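Local coordinates for penicillin-binding protein activator LpoA (Escherichia coli, PDB 6DR3) that regulates peptidoglycan synthesis as an outer-membrane lipoprotein, essential for penicillin-binding protein 1A and stimulating that enzyme's transpeptidase activity in vitro, this chain being the amino-terminal domain, at residues A[38-42]-A[71-75]; A[126-132]-A[144-148]. The contacts are given in a common frame with arbitrary orientation. Residue numbers count along the deposited sequence, not the author numbering.

Contact 1: A[38-42]-A[71-75]; sequences LLAIR and EKTLL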
loop_
_atom_site.group_PDB
_atom_site.type_symbol
_atom_site.label_atom_id
_atom_site.label_comp_id
_atom_site.label_asym_id
_atom_site.label_seq_id
_atom_site.Cartn_x
_atom_site.Cartn_y
_atom_site.Cartn_z
ATOM N N LEU A 38 -0.064 4.378 20.613
ATOM C CA LEU A 38 -0.304 3.670 19.359
ATOM C C LEU A 38 0.436 4.333 18.206
ATOM O O LEU A 38 0.947 3.651 17.311
ATOM C CB LEU A 38 -1.803 3.616 19.068
ATOM C CG LEU A 38 -2.632 2.689 19.958
ATOM C CD1 LEU A 38 -4.110 2.994 19.796
ATOM C CD2 LEU A 38 -2.348 1.230 19.629
ATOM N N LEU A 39 0.501 5.666 18.210
ATOM C CA LEU A 39 1.198 6.375 17.143
ATOM C C LEU A 39 2.706 6.175 17.243
ATOM O O LEU A 39 3.385 6.011 16.223
ATOM C CB LEU A 39 0.842 7.860 17.189
ATOM C CG LEU A 39 -0.535 8.195 16.612
ATOM C CD1 LEU A 39 -1.057 9.517 17.158
ATOM C CD2 LEU A 39 -0.458 8.239 15.094
ATOM N N ALA A 40 3.246 6.181 18.464
ATOM C CA ALA A 40 4.666 5.905 18.645
ATOM C C ALA A 40 5.033 4.538 18.085
ATOM O O ALA A 40 6.056 4.390 17.408
ATOM C CB ALA A 40 5.034 5.990 20.127
ATOM N N ILE A 41 4.207 3.526 18.358
ATOM C CA ILE A 41 4.444 2.194 17.805
ATOM C C ILE A 41 4.483 2.257 16.284
ATOM O O ILE A 41 5.382 1.701 15.642
ATOM C CB ILE A 41 3.365 1.213 18.300
ATOM C CG1 ILE A 41 3.403 1.101 19.825
ATOM C CG2 ILE A 41 3.550 -0.168 17.669
ATOM C CD1 ILE A 41 2.154 0.492 20.423
ATOM N N ARG A 42 3.503 2.938 15.685
ATOM C CA ARG A 42 3.449 3.051 14.230
ATOM C C ARG A 42 4.718 3.686 13.680
ATOM O O ARG A 42 5.281 3.209 12.686
ATOM C CB ARG A 42 2.219 3.867 13.822
ATOM C CG ARG A 42 1.902 3.829 12.334
ATOM C CD ARG A 42 0.952 4.954 11.933
ATOM N NE ARG A 42 -0.305 4.922 12.680
ATOM C CZ ARG A 42 -1.354 5.699 12.420
ATOM N NH1 ARG A 42 -1.306 6.579 11.426
ATOM N NH2 ARG A 42 -2.456 5.596 13.150
ATOM N N GLU A 71 -6.738 -0.493 15.643
ATOM C CA GLU A 71 -5.397 -0.017 15.322
ATOM C C GLU A 71 -4.336 -0.967 15.865
ATOM O O GLU A 71 -3.308 -1.196 15.217
ATOM C CB GLU A 71 -5.195 1.395 15.875
ATOM C CG GLU A 71 -3.795 1.957 15.678
ATOM C CD GLU A 71 -3.415 2.090 14.215
ATOM O OE1 GLU A 71 -4.325 2.225 13.370
ATOM O OE2 GLU A 71 -2.204 2.060 13.913
ATOM N N LYS A 72 -4.567 -1.535 17.051
ATOM C CA LYS A 72 -3.602 -2.472 17.618
ATOM C C LYS A 72 -3.423 -3.682 16.710
ATOM O O LYS A 72 -2.293 -4.117 16.452
ATOM C CB LYS A 72 -4.043 -2.915 19.014
ATOM C CG LYS A 72 -3.072 -3.895 19.672
ATOM C CD LYS A 72 -3.576 -4.417 21.008
ATOM C CE LYS A 72 -2.625 -5.470 21.564
ATOM N NZ LYS A 72 -3.122 -6.087 22.824
ATOM N N THR A 73 -4.528 -4.245 16.216
ATOM C CA THR A 73 -4.432 -5.421 15.358
ATOM C C THR A 73 -3.643 -5.108 14.094
ATOM O O THR A 73 -2.887 -5.953 13.597
ATOM C CB THR A 73 -5.826 -5.939 14.998
ATOM O OG1 THR A 73 -6.546 -4.929 14.278
ATOM C CG2 THR A 73 -6.603 -6.325 16.254
ATOM N N LEU A 74 -3.799 -3.897 13.558
ATOM C CA LEU A 74 -3.053 -3.522 12.361
ATOM C C LEU A 74 -1.572 -3.350 12.672
ATOM O O LEU A 74 -0.713 -3.775 11.890
ATOM C CB LEU A 74 -3.639 -2.245 11.762
ATOM C CG LEU A 74 -3.032 -1.753 10.444
ATOM C CD1 LEU A 74 -3.006 -2.853 9.387
ATOM C CD2 LEU A 74 -3.811 -0.551 9.938
ATOM N N LEU A 75 -1.249 -2.737 13.815
ATOM C CA LEU A 75 0.146 -2.631 14.227
ATOM C C LEU A 75 0.770 -4.004 14.426
ATOM O O LEU A 75 1.971 -4.181 14.192
ATOM C CB LEU A 75 0.255 -1.811 15.513
ATOM C CG LEU A 75 -0.148 -0.338 15.426
ATOM C CD1 LEU A 75 -0.247 0.259 16.821
ATOM C CD2 LEU A 75 0.840 0.454 14.581
HETATM O O HOH W 1 -0.917 3.878 15.242
#
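Glu71 opens 71-75 and its CA-to-CB bond points toward 38-42. Glu71 CG lies 4.3 Å from Leu38 CD1. Its carboxylate forms a long salt bridge to Arg42, with Glu71 OE2 3.6 Å from Arg42 NH2. Water 1 fills the gap between the charges. Water 1 donates to Glu71 OE2 at 2.6 Å and accepts from Arg42 NE at 2.8 Å. It also donates a weak bond to Leu38 O. Both charges have further partners: Arg108 pairs with Glu71, and the carbonyl of Met10 takes a hydrogen bond from Arg42. Lys72 adds little: its N lies 4.4 Å from Leu38 CD2, and the end of its side chain leads away. Leu75, one turn after Glu71, makes most of the apolar contact on this side. Leu75 CD1 meets Leu38 CD2 at 3.6 Å and Ile41 CG2 at 3.9 Å, while Leu75 CD2 rests 3.8 Å from Arg42 CB. The two segments run nearly parallel, 19° apart, with axes 10.6 Å at closest approach. Parallel first helices of successive hairpins fit the TPR-like character of this domain. Helix 50-58 packs on Ile41, helix 18-25 on Leu39 and Ala40, and helix 103-117 on Leu74 and Leu75.

Contact 2: A[126-132]-A[144-148]; sequences LRALIAQ and NIDAT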
loop_
_atom_site.group_PDB
_atom_site.type_symbol
_atom_site.label_atom_id
_atom_site.label_comp_id
_atom_site.label_asym_id
_atom_site.label_seq_id
_atom_site.Cartn_x
_atom_site.Cartn_y
_atom_site.Cartn_z
ATOM N N LEU A 126 -0.997 -7.667 -7.827
ATOM C CA LEU A 126 -1.659 -6.675 -8.667
ATOM C C LEU A 126 -2.946 -6.187 -8.015
ATOM O O LEU A 126 -3.205 -4.981 -7.950
ATOM C CB LEU A 126 -1.941 -7.266 -10.050
ATOM C CG LEU A 126 -0.704 -7.630 -10.879
ATOM C CD1 LEU A 126 -1.100 -8.368 -12.145
ATOM C CD2 LEU A 126 0.111 -6.392 -11.222
ATOM N N ARG A 127 -3.763 -7.116 -7.512
ATOM C CA ARG A 127 -5.013 -6.732 -6.865
ATOM C C ARG A 127 -4.759 -5.852 -5.648
ATOM O O ARG A 127 -5.514 -4.909 -5.386
ATOM C CB ARG A 127 -5.802 -7.978 -6.464
ATOM C CG ARG A 127 -6.438 -8.727 -7.627
ATOM C CD ARG A 127 -7.380 -9.809 -7.121
ATOM N NE ARG A 127 -8.193 -10.394 -8.190
ATOM C CZ ARG A 127 -8.113 -11.653 -8.623
ATOM N NH1 ARG A 127 -7.254 -12.515 -8.089
ATOM N NH2 ARG A 127 -8.910 -12.058 -9.603
ATOM N N ALA A 128 -3.700 -6.142 -4.890
ATOM C CA ALA A 128 -3.402 -5.347 -3.703
ATOM C C ALA A 128 -2.969 -3.938 -4.087
ATOM O O ALA A 128 -3.417 -2.953 -3.487
ATOM C CB ALA A 128 -2.323 -6.036 -2.867
ATOM N N LEU A 129 -2.092 -3.822 -5.087
ATOM C CA LEU A 129 -1.698 -2.505 -5.573
ATOM C C LEU A 129 -2.899 -1.740 -6.115
ATOM O O LEU A 129 -3.039 -0.535 -5.871
ATOM C CB LEU A 129 -0.628 -2.648 -6.655
ATOM C CG LEU A 129 0.754 -3.084 -6.171
ATOM C CD1 LEU A 129 1.581 -3.600 -7.335
ATOM C CD2 LEU A 129 1.461 -1.927 -5.485
ATOM N N ILE A 130 -3.776 -2.428 -6.848
ATOM C CA ILE A 130 -4.933 -1.770 -7.445
ATOM C C ILE A 130 -5.918 -1.337 -6.366
ATOM O O ILE A 130 -6.519 -0.259 -6.453
ATOM C CB ILE A 130 -5.589 -2.702 -8.483
ATOM C CG1 ILE A 130 -4.667 -2.860 -9.693
ATOM C CG2 ILE A 130 -6.952 -2.165 -8.925
ATOM C CD1 ILE A 130 -5.055 -3.988 -10.623
ATOM N N ALA A 131 -6.103 -2.165 -5.335
ATOM C CA ALA A 131 -7.019 -1.802 -4.259
ATOM C C ALA A 131 -6.487 -0.631 -3.441
ATOM O O ALA A 131 -7.275 0.159 -2.906
ATOM C CB ALA A 131 -7.268 -3.007 -3.353
ATOM N N GLN A 132 -5.164 -0.500 -3.334
ATOM C CA GLN A 132 -4.571 0.564 -2.533
ATOM C C GLN A 132 -4.540 1.898 -3.268
ATOM O O GLN A 132 -4.681 2.949 -2.634
ATOM C CB GLN A 132 -3.149 0.179 -2.127
ATOM C CG GLN A 132 -2.492 1.141 -1.138
ATOM C CD GLN A 132 -0.986 0.975 -1.085
ATOM O OE1 GLN A 132 -0.315 0.983 -2.118
ATOM N NE2 GLN A 132 -0.446 0.821 0.122
ATOM N N ASN A 144 3.111 3.706 -6.387
ATOM C CA ASN A 144 2.241 2.544 -6.534
ATOM C C ASN A 144 2.083 2.153 -8.000
ATOM O O ASN A 144 2.157 0.967 -8.349
ATOM C CB ASN A 144 0.880 2.847 -5.901
ATOM C CG ASN A 144 -0.169 1.799 -6.220
ATOM O OD1 ASN A 144 -0.635 1.695 -7.356
ATOM N ND2 ASN A 144 -0.559 1.026 -5.215
ATOM N N ILE A 145 1.865 3.138 -8.872
ATOM C CA ILE A 145 1.696 2.859 -10.297
ATOM C C ILE A 145 2.947 2.198 -10.865
ATOM O O ILE A 145 2.864 1.228 -11.629
ATOM C CB ILE A 145 1.341 4.161 -11.043
ATOM C CG1 ILE A 145 -0.083 4.590 -10.676
ATOM C CG2 ILE A 145 1.481 3.995 -12.559
ATOM C CD1 ILE A 145 -0.433 5.994 -11.097
ATOM N N ASP A 146 4.126 2.709 -10.498
ATOM C CA ASP A 146 5.368 2.152 -11.026
ATOM C C ASP A 146 5.608 0.734 -10.531
ATOM O O ASP A 146 6.169 -0.086 -11.266
ATOM C CB ASP A 146 6.543 3.051 -10.649
ATOM C CG ASP A 146 6.503 4.384 -11.362
ATOM O OD1 ASP A 146 5.691 4.534 -12.301
ATOM O OD2 ASP A 146 7.280 5.287 -10.987
ATOM N N ALA A 147 5.204 0.429 -9.294
ATOM C CA ALA A 147 5.299 -0.943 -8.808
ATOM C C ALA A 147 4.340 -1.853 -9.563
ATOM O O ALA A 147 4.686 -2.996 -9.886
ATOM C CB ALA A 147 5.017 -0.990 -7.307
ATOM N N THR A 148 3.132 -1.366 -9.853
ATOM C CA THR A 148 2.201 -2.139 -10.667
ATOM C C THR A 148 2.811 -2.460 -12.025
ATOM O O THR A 148 2.672 -3.582 -12.527
ATOM C CB THR A 148 0.886 -1.375 -10.842
ATOM O OG1 THR A 148 0.356 -1.016 -9.559
ATOM C CG2 THR A 148 -0.139 -2.226 -11.584
#
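Two hydrogen bonds join the segments, and both start from the amide of Asn144. Asn144 ND2 donates to Leu129 O at 3.0 Å and to Gln132 OE1 at 3.1 Å. Leu129 O lies in the last turn of helix 123-132, where it also accepts a weak bond from Gln132 N; the Asn144 amide adds a further partner. Gln132 NE2 turns to helix 103-117, bonding to Gln111 OE1 and Ala107 O. A further polar bond stays within helix 138-153: Thr148 OG1 donates to Asn144 O at 2.9 Å. This ties the threonine hydroxyl back to its own helix.

The van der Waals contacts centre on Leu129, whose CA-to-CB bond points toward 144-148. Among apolar atoms, Leu129 CD2 lies 4.1 Å from Ala147 CB. Leu129 CB also packs on the hydroxyl oxygen Thr148 OG1 at 3.5 Å. One turn earlier, Leu126 CD2 reaches to 4.2 Å from Thr148 CG2. Ile114 of helix 103-117 also touches Leu129, and Trp175 of helix 170-185 packs against Thr148.

Segments 126-132 and 144-148 run antiparallel, with 159° between their directions and axes 9.8 Å at closest approach. A short connection joins their helices. This is a helical hairpin, the repeating unit of TPR-like folds.

In the fold
Both contacts are buried, yet the centre of contact 2 lies about 7 Å from the centre of the chain, that of contact 1 about 16 Å. The centres of the two contacts are about 24 Å apart and they share no helix. Helix 103-117 links their surroundings, since it touches residues of both. Contact 1 joins nearly parallel helices with another helix between them in sequence, whereas contact 2 joins consecutive antiparallel ones. Contact 1 combines a leucine-rich patch with charges bridged by water. Contact 2 uses uncharged amides and direct hydrogen bonds beside its leucines. The two therefore represent stacking between hairpins and pairing within one hairpin of the helical domain.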